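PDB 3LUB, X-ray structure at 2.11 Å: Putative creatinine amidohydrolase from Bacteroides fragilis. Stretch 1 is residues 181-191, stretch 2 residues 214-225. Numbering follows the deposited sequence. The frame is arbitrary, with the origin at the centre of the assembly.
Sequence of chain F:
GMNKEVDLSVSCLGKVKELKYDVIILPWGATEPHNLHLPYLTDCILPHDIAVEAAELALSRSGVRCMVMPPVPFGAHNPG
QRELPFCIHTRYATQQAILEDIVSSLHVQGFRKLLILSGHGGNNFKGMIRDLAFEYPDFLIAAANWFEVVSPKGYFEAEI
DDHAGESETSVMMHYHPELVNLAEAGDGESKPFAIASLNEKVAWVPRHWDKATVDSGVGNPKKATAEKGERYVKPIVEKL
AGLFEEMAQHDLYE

Stretch 1 (181-191) NLAEAGDGESK
Stretch 2 214-225: VDSGVGNPKKAT

Why does K222 have more of its surface covered across the contact than any other residue? Its CA-to-CB bond points sideways, but chi1 is m (-67°) and chi2 to chi4 are all t, so the extended chain carries its amine back to residues 185-187. There NZ of K222 forms a salt bridge with OD1 of D187 at 2.8 Å, and a weak hydrogen bond to O of A185 at 3.2 Å. D187 meets it with chi1 m and chi2 -18°. At its base, OD1 of N220, the residue before the type I turn from P221 to A224, accepts from N of K222 at 3.0 Å.

What does L182 contribute? It opens a 3-10 segment (182-184) at phi/psi -52/-34 and points toward stretch 2, with chi1 t and chi2 p. CD1 of L182 lies 4.2 Å from CB of A224 and 3.5 Å from O of P221, placing the leucine over the turn. Nearby, CB of buried A185 packs 3.8 Å from CG of P221, an apolar contact for which the methyl group, pointing toward stretch 2, is well placed.

Why are glycines gathered where the backbones come closest? The CA atoms of G188 and G217 are 4.4 Å apart, and those of D187 and N220 4.7 Å. G188, at phi/psi 61/35, accepts a nearly straight hydrogen bond (174°) at its O from N of G219, 2.9 Å away. Its positive phi favours glycine, as does the clash a CB on G188 would make 2.1 Å from O of G219; a CB on G217 would be crowded by OD1 of D215 at 3.2 Å, and G219 itself has phi/psi 123/138, angles that call for glycine.

How is the amide side of G188 fastened? D215, chi1 p, points toward stretch 1 and its OD2 accepts from N of G188 at 3.0 Å. OD1 of D215 accepts from N of G217 at 3.0 Å, so one carboxylate ties both backbones. Between them the stretches bury 673 Å², both sides summed.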

# COMPACT_ATOMS: atom_id res chain seq x y z
N ASN F 181 17.38 -24.82 -29.81
CA ASN F 181 18.32 -25.81 -30.29
C ASN F 181 18.30 -26.96 -29.30
O ASN F 181 18.98 -26.92 -28.27
CB ASN F 181 19.72 -25.22 -30.45
CG ASN F 181 19.83 -24.21 -31.63
OD1 ASN F 181 19.23 -24.40 -32.70
ND2 ASN F 181 20.63 -23.14 -31.44
N LEU F 182 17.52 -28.00 -29.63
CA LEU F 182 17.36 -29.15 -28.76
C LEU F 182 18.70 -29.76 -28.30
O LEU F 182 18.78 -30.23 -27.17
CB LEU F 182 16.46 -30.21 -29.40
CG LEU F 182 15.96 -31.37 -28.53
CD1 LEU F 182 15.09 -30.86 -27.38
CD2 LEU F 182 15.20 -32.34 -29.38
N ALA F 183 19.73 -29.73 -29.16
CA ALA F 183 21.07 -30.27 -28.81
C ALA F 183 21.71 -29.59 -27.61
O ALA F 183 22.66 -30.11 -27.01
CB ALA F 183 22.03 -30.17 -29.99
N GLU F 184 21.19 -28.43 -27.25
CA GLU F 184 21.70 -27.69 -26.09
C GLU F 184 21.07 -28.07 -24.74
O GLU F 184 21.59 -27.68 -23.71
CB GLU F 184 21.58 -26.19 -26.33
CG GLU F 184 22.38 -25.78 -27.54
CD GLU F 184 22.15 -24.36 -27.96
OE1 GLU F 184 21.44 -23.61 -27.21
OE2 GLU F 184 22.68 -24.02 -29.05
N ALA F 185 20.00 -28.88 -24.77
CA ALA F 185 19.25 -29.27 -23.59
C ALA F 185 20.05 -30.14 -22.62
O ALA F 185 20.86 -30.98 -23.04
CB ALA F 185 17.95 -29.98 -24.01
N GLY F 186 19.85 -29.92 -21.33
CA GLY F 186 20.23 -30.88 -20.31
C GLY F 186 19.08 -31.85 -20.08
O GLY F 186 17.97 -31.69 -20.64
N ASP F 187 19.32 -32.86 -19.24
CA ASP F 187 18.32 -33.91 -18.99
C ASP F 187 17.18 -33.46 -18.11
O ASP F 187 16.20 -34.19 -17.98
CB ASP F 187 18.97 -35.16 -18.35
CG ASP F 187 19.97 -35.85 -19.28
OD1 ASP F 187 19.93 -35.61 -20.51
OD2 ASP F 187 20.80 -36.65 -18.79
N GLY F 188 17.29 -32.28 -17.50
CA GLY F 188 16.23 -31.80 -16.62
C GLY F 188 15.97 -32.71 -15.42
O GLY F 188 14.84 -32.84 -14.97
N GLU F 189 17.04 -33.32 -14.90
CA GLU F 189 16.90 -34.18 -13.73
C GLU F 189 16.40 -33.35 -12.52
O GLU F 189 16.83 -32.20 -12.32
CB GLU F 189 18.22 -34.91 -13.43
N SER F 190 15.45 -33.92 -11.78
CA SER F 190 14.86 -33.28 -10.59
C SER F 190 14.94 -34.18 -9.34
O SER F 190 15.04 -35.42 -9.42
CB SER F 190 13.40 -32.87 -10.86
OG SER F 190 12.62 -34.00 -11.22
N LYS F 191 14.92 -33.52 -8.18
CA LYS F 191 15.11 -34.19 -6.91
C LYS F 191 13.87 -33.87 -6.08
O LYS F 191 13.42 -32.73 -6.08
CB LYS F 191 16.39 -33.66 -6.26
CG LYS F 191 16.96 -34.56 -5.21
CD LYS F 191 18.39 -34.16 -4.84
CE LYS F 191 18.45 -33.17 -3.69
NZ LYS F 191 18.32 -33.82 -2.37
N VAL F 214 19.28 -29.16 -11.76
CA VAL F 214 20.67 -28.99 -12.13
C VAL F 214 20.80 -27.94 -13.24
O VAL F 214 21.67 -27.05 -13.18
CB VAL F 214 21.23 -30.34 -12.63
CG1 VAL F 214 22.74 -30.27 -12.79
CG2 VAL F 214 20.83 -31.50 -11.65
N ASP F 215 19.93 -28.04 -14.24
CA ASP F 215 19.98 -27.13 -15.40
C ASP F 215 18.80 -26.16 -15.48
O ASP F 215 18.66 -25.46 -16.46
CB ASP F 215 20.11 -27.95 -16.69
CG ASP F 215 19.08 -29.05 -16.79
OD1 ASP F 215 17.93 -28.80 -16.43
OD2 ASP F 215 19.43 -30.17 -17.21
N SER F 216 17.97 -26.15 -14.42
CA SER F 216 16.76 -25.30 -14.29
C SER F 216 15.52 -25.93 -14.93
O SER F 216 14.42 -25.45 -14.75
CB SER F 216 16.99 -23.86 -14.80
OG SER F 216 16.76 -23.73 -16.19
N GLY F 217 15.70 -27.02 -15.67
CA GLY F 217 14.56 -27.78 -16.20
C GLY F 217 14.07 -28.81 -15.20
O GLY F 217 14.82 -29.29 -14.35
N VAL F 218 12.79 -29.13 -15.30
CA VAL F 218 12.18 -30.25 -14.57
C VAL F 218 11.51 -31.17 -15.60
O VAL F 218 10.37 -30.94 -15.98
CB VAL F 218 11.10 -29.79 -13.52
CG1 VAL F 218 10.52 -31.00 -12.76
CG2 VAL F 218 11.67 -28.79 -12.54
N GLY F 219 12.22 -32.21 -16.04
CA GLY F 219 11.75 -33.11 -17.09
C GLY F 219 12.74 -33.16 -18.25
O GLY F 219 13.28 -32.11 -18.66
N ASN F 220 12.98 -34.38 -18.77
CA ASN F 220 13.82 -34.61 -19.95
C ASN F 220 13.05 -34.24 -21.22
O ASN F 220 12.02 -34.84 -21.52
CB ASN F 220 14.29 -36.08 -20.01
CG ASN F 220 15.45 -36.28 -20.97
OD1 ASN F 220 15.57 -35.58 -21.97
ND2 ASN F 220 16.34 -37.22 -20.64
N PRO F 221 13.54 -33.21 -21.97
CA PRO F 221 12.89 -32.70 -23.16
C PRO F 221 13.40 -33.32 -24.46
O PRO F 221 13.00 -32.89 -25.53
CB PRO F 221 13.32 -31.25 -23.15
CG PRO F 221 14.68 -31.31 -22.64
CD PRO F 221 14.75 -32.44 -21.69
N LYS F 222 14.29 -34.30 -24.36
CA LYS F 222 15.04 -34.75 -25.51
C LYS F 222 14.30 -35.59 -26.60
O LYS F 222 14.79 -35.68 -27.70
CB LYS F 222 16.38 -35.37 -25.06
CG LYS F 222 17.30 -34.28 -24.44
CD LYS F 222 18.69 -34.78 -24.07
CE LYS F 222 19.41 -33.78 -23.17
NZ LYS F 222 20.84 -34.15 -22.77
N LYS F 223 13.10 -36.09 -26.32
CA LYS F 223 12.26 -36.70 -27.36
C LYS F 223 11.25 -35.72 -27.95
O LYS F 223 10.39 -36.12 -28.75
CB LYS F 223 11.55 -37.94 -26.82
CG LYS F 223 12.51 -38.89 -26.09
CD LYS F 223 11.85 -40.19 -25.68
CE LYS F 223 12.92 -41.17 -25.17
NZ LYS F 223 12.35 -42.50 -24.77
N ALA F 224 11.38 -34.44 -27.58
CA ALA F 224 10.59 -33.35 -28.14
C ALA F 224 10.69 -33.27 -29.70
O ALA F 224 11.78 -33.45 -30.26
CB ALA F 224 11.04 -32.00 -27.49
N THR F 225 9.57 -33.03 -30.38
CA THR F 225 9.58 -32.77 -31.82
C THR F 225 8.52 -31.70 -32.15
O THR F 225 7.56 -31.55 -31.41
CB THR F 225 9.26 -34.07 -32.65
OG1 THR F 225 7.88 -34.42 -32.53
CG2 THR F 225 10.10 -35.24 -32.21
O HOH W 1 20.12 -32.95 -15.33